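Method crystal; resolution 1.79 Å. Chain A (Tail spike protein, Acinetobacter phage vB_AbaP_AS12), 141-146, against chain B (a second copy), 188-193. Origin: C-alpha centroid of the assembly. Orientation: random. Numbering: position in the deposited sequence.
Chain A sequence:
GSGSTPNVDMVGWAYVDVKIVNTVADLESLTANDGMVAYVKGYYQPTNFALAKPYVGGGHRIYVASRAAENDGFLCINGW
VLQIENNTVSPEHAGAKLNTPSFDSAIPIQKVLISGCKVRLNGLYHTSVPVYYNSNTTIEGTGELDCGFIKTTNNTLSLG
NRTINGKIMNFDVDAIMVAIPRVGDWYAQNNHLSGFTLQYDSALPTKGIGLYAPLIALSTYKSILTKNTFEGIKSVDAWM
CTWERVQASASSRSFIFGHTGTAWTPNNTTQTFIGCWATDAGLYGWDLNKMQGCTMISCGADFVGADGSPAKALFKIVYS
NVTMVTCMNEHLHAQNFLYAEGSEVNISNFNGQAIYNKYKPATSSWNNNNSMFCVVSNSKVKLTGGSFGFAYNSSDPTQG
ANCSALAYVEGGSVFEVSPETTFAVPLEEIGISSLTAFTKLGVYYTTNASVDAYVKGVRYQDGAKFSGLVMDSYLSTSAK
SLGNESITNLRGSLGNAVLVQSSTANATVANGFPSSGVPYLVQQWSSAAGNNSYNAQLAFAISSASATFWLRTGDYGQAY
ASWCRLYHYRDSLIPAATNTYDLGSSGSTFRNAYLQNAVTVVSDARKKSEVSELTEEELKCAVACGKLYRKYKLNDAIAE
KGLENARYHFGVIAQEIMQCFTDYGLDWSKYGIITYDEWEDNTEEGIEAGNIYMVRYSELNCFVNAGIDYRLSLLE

Chain A 141-146: GTGELD
Chain B (188-193) AQNNHL

The touching parts of this contact between two copies of the tail spike protein run nearly antiparallel, 162° apart, in a register that sets CA of G143(A) 5.4 Å from CA of N190(B). The chain A segment is irregular: T142(A) lies at phi/psi -98/-1, G143(A) opens to 158/160, and E144(A) and L145(A) turn tightly at -81/-11 and -79/-35. In chain B, a strand at 188-189 breaks at N190(B), which adopts the left-handed values 59/40, and N191(B) at -101/153 leads into a second strand beginning at H192(B).

Glycine suits this close approach on two counts. An ideal CB on G143(A) would lie 2.9 Å from O of N190(B), a clash, and at these backbone angles it would also jam against the preceding carbonyl.

Beyond the glycine, E144(A) leaves its backbone sideways, but chi1 m (-54°), chi2 98° and chi3 -56° bring its end back to chain B. One carboxylate oxygen, with lone pairs enough for two N-H donors, can serve two side chains of a neighbouring chain: OE1 of E144(A) accepts hydrogen bonds from NE2 of H192(B) at 3.0 Å (159°) and from ND2 of N190(B) at 3.1 Å (156°). H192(B), chi1 m and chi2 -68°, meets the carboxylate at its ring edge, where NE2 can donate in the ring plane; CD2 of H192(B) lies 3.6 Å from O of T142(A).

N190(B), chi1 m and chi2 102°, points toward chain A. Its OD1 accepts a 2.8 Å hydrogen bond from NE2 of Q189(B), whose side chain (chi1 p, chi2 t, chi3 81°) leaves sideways and reaches its amide to that oxygen. L145(A), m and t, points toward chain B and packs against this amide pair: its CG sits 3.2 Å from OD1 of N190(B), and its CD2 3.8 Å from NE2 of Q189(B), van der Waals contacts from carbons that offer no polar donor. Together the stretches bury 289 Å².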

ATOM      1  N   GLY A 141      26.421 -14.936   3.190  1.00 14.94           N
ATOM      2  CA  GLY A 141      26.942 -15.629   2.035  1.00 15.36           C
ATOM      3  C   GLY A 141      26.891 -14.718   0.813  1.00 17.35           C
ATOM      4  O   GLY A 141      26.436 -13.579   0.877  1.00 16.76           O
ATOM      5  N   THR A 142      27.369 -15.237  -0.327  1.00 17.75           N
ATOM      6  CA  THR A 142      27.310 -14.455  -1.565  1.00 17.79           C
ATOM      7  C   THR A 142      26.123 -14.809  -2.447  1.00 18.65           C
ATOM      8  O   THR A 142      25.943 -14.184  -3.504  1.00 16.80           O
ATOM      9  CB  THR A 142      28.597 -14.610  -2.382  1.00 19.91           C
ATOM     10  OG1 THR A 142      28.807 -15.990  -2.708  1.00 20.36           O
ATOM     11  CG2 THR A 142      29.796 -14.040  -1.643  1.00 21.54           C
ATOM     12  N   GLY A 143      25.299 -15.759  -2.041  1.00 16.87           N
ATOM     13  CA  GLY A 143      24.129 -16.110  -2.808  1.00 15.81           C
ATOM     14  C   GLY A 143      23.656 -17.510  -2.482  1.00 14.95           C
ATOM     15  O   GLY A 143      24.410 -18.358  -1.977  1.00 14.64           O
ATOM     16  N   GLU A 144      22.382 -17.748  -2.810  1.00 14.82           N
ATOM     17  CA  GLU A 144      21.636 -18.920  -2.376  1.00 15.63           C
ATOM     18  C   GLU A 144      21.909 -20.167  -3.210  1.00 17.44           C
ATOM     19  O   GLU A 144      21.500 -21.257  -2.809  1.00 18.07           O
ATOM     20  CB  GLU A 144      20.139 -18.606  -2.400  1.00 17.30           C
ATOM     21  CG  GLU A 144      19.735 -17.354  -1.599  1.00 18.04           C
ATOM     22  CD  GLU A 144      19.581 -16.085  -2.470  1.00 18.58           C
ATOM     23  OE1 GLU A 144      20.553 -15.711  -3.176  1.00 17.39           O
ATOM     24  OE2 GLU A 144      18.474 -15.475  -2.430  1.00 19.13           O
ATOM     25  N   LEU A 145      22.586 -20.056  -4.348  1.00 16.81           N
ATOM     26  CA  LEU A 145      22.911 -21.259  -5.116  1.00 15.90           C
ATOM     27  C   LEU A 145      24.104 -21.994  -4.538  1.00 19.94           C
ATOM     28  O   LEU A 145      24.158 -23.228  -4.595  1.00 21.82           O
ATOM     29  CB  LEU A 145      23.224 -20.910  -6.569  1.00 19.37           C
ATOM     30  CG  LEU A 145      22.091 -20.321  -7.395  1.00 21.85           C
ATOM     31  CD1 LEU A 145      22.616 -20.022  -8.801  1.00 22.03           C
ATOM     32  CD2 LEU A 145      20.888 -21.263  -7.439  1.00 22.44           C
ATOM     33  N   ASP A 146      25.078 -21.259  -4.008  1.00 18.87           N
ATOM     34  CA  ASP A 146      26.389 -21.815  -3.727  1.00 20.54           C
ATOM     35  C   ASP A 146      26.807 -21.748  -2.272  1.00 20.68           C
ATOM     36  O   ASP A 146      27.828 -22.356  -1.920  1.00 19.59           O
ATOM     37  CB  ASP A 146      27.447 -21.103  -4.572  1.00 23.47           C
ATOM     38  CG  ASP A 146      27.226 -21.315  -6.065  1.00 27.26           C
ATOM     39  OD1 ASP A 146      26.716 -22.392  -6.463  1.00 29.05           O
ATOM     40  OD2 ASP A 146      27.562 -20.408  -6.831  1.00 28.72           O
TER
ATOM     41  N   ALA B 188      20.428 -14.982 -15.191  1.00 14.06           N
ATOM     42  CA  ALA B 188      21.468 -14.482 -14.300  1.00 13.70           C
ATOM     43  C   ALA B 188      20.803 -14.208 -12.954  1.00 13.07           C
ATOM     44  O   ALA B 188      19.971 -13.298 -12.838  1.00 13.25           O
ATOM     45  CB  ALA B 188      22.098 -13.220 -14.879  1.00 14.09           C
ATOM     46  N   GLN B 189      21.084 -15.049 -11.966  1.00 12.76           N
ATOM     47  CA  GLN B 189      20.239 -15.100 -10.786  1.00 14.25           C
ATOM     48  C   GLN B 189      21.065 -15.149  -9.511  1.00 14.23           C
ATOM     49  O   GLN B 189      22.258 -15.470  -9.516  1.00 12.19           O
ATOM     50  CB  GLN B 189      19.295 -16.304 -10.856  1.00 14.13           C
ATOM     51  CG  GLN B 189      19.960 -17.659 -10.892  1.00 16.94           C
ATOM     52  CD  GLN B 189      18.912 -18.760 -10.906  1.00 20.04           C
ATOM     53  OE1 GLN B 189      18.349 -19.070 -11.952  1.00 22.39           O
ATOM     54  NE2 GLN B 189      18.606 -19.314  -9.738  1.00 17.71           N
ATOM     55  N   ASN B 190      20.375 -14.845  -8.402  1.00 12.43           N
ATOM     56  CA  ASN B 190      20.952 -14.890  -7.062  1.00 12.55           C
ATOM     57  C   ASN B 190      22.153 -13.966  -6.949  1.00 12.62           C
ATOM     58  O   ASN B 190      23.142 -14.280  -6.294  1.00 14.42           O
ATOM     59  CB  ASN B 190      21.296 -16.328  -6.663  1.00 13.82           C
ATOM     60  CG  ASN B 190      20.076 -17.220  -6.645  1.00 16.33           C
ATOM     61  OD1 ASN B 190      19.846 -17.999  -7.568  1.00 18.94           O
ATOM     62  ND2 ASN B 190      19.256 -17.072  -5.622  1.00 17.84           N
ATOM     63  N   ASN B 191      22.040 -12.797  -7.566  1.00 12.62           N
ATOM     64  CA  ASN B 191      23.053 -11.764  -7.483  1.00 13.64           C
ATOM     65  C   ASN B 191      22.617 -10.695  -6.486  1.00 13.96           C
ATOM     66  O   ASN B 191      21.419 -10.475  -6.261  1.00 13.04           O
ATOM     67  CB  ASN B 191      23.297 -11.142  -8.847  1.00 13.40           C
ATOM     68  CG  ASN B 191      23.799 -12.160  -9.841  1.00 14.43           C
ATOM     69  OD1 ASN B 191      24.762 -12.872  -9.572  1.00 13.22           O
ATOM     70  ND2 ASN B 191      23.128 -12.259 -10.983  1.00 13.75           N
ATOM     71  N   HIS B 192      23.615 -10.030  -5.900  1.00 13.56           N
ATOM     72  CA  HIS B 192      23.419  -9.089  -4.793  1.00 12.54           C
ATOM     73  C   HIS B 192      24.439  -7.970  -4.991  1.00 13.44           C
ATOM     74  O   HIS B 192      25.587  -8.076  -4.556  1.00 16.89           O
ATOM     75  CB  HIS B 192      23.556  -9.824  -3.456  1.00 12.64           C
ATOM     76  CG  HIS B 192      22.622 -10.992  -3.367  1.00 14.99           C
ATOM     77  ND1 HIS B 192      21.256 -10.824  -3.290  1.00 16.97           N
ATOM     78  CD2 HIS B 192      22.831 -12.323  -3.503  1.00 16.09           C
ATOM     79  CE1 HIS B 192      20.665 -12.006  -3.322  1.00 17.60           C
ATOM     80  NE2 HIS B 192      21.599 -12.935  -3.453  1.00 16.74           N
ATOM     81  N   LEU B 193      24.018  -6.918  -5.693  1.00 12.22           N
ATOM     82  CA  LEU B 193      24.879  -5.811  -6.070  1.00 13.75           C
ATOM     83  C   LEU B 193      24.509  -4.587  -5.248  1.00 14.57           C
ATOM     84  O   LEU B 193      23.319  -4.294  -5.073  1.00 14.82           O
ATOM     85  CB  LEU B 193      24.721  -5.470  -7.555  1.00 16.35           C
ATOM     86  CG  LEU B 193      24.807  -6.583  -8.613  1.00 24.33           C
ATOM     87  CD1 LEU B 193      25.188  -5.957  -9.951  1.00 23.33           C
ATOM     88  CD2 LEU B 193      25.690  -7.750  -8.240  1.00 25.61           C
TER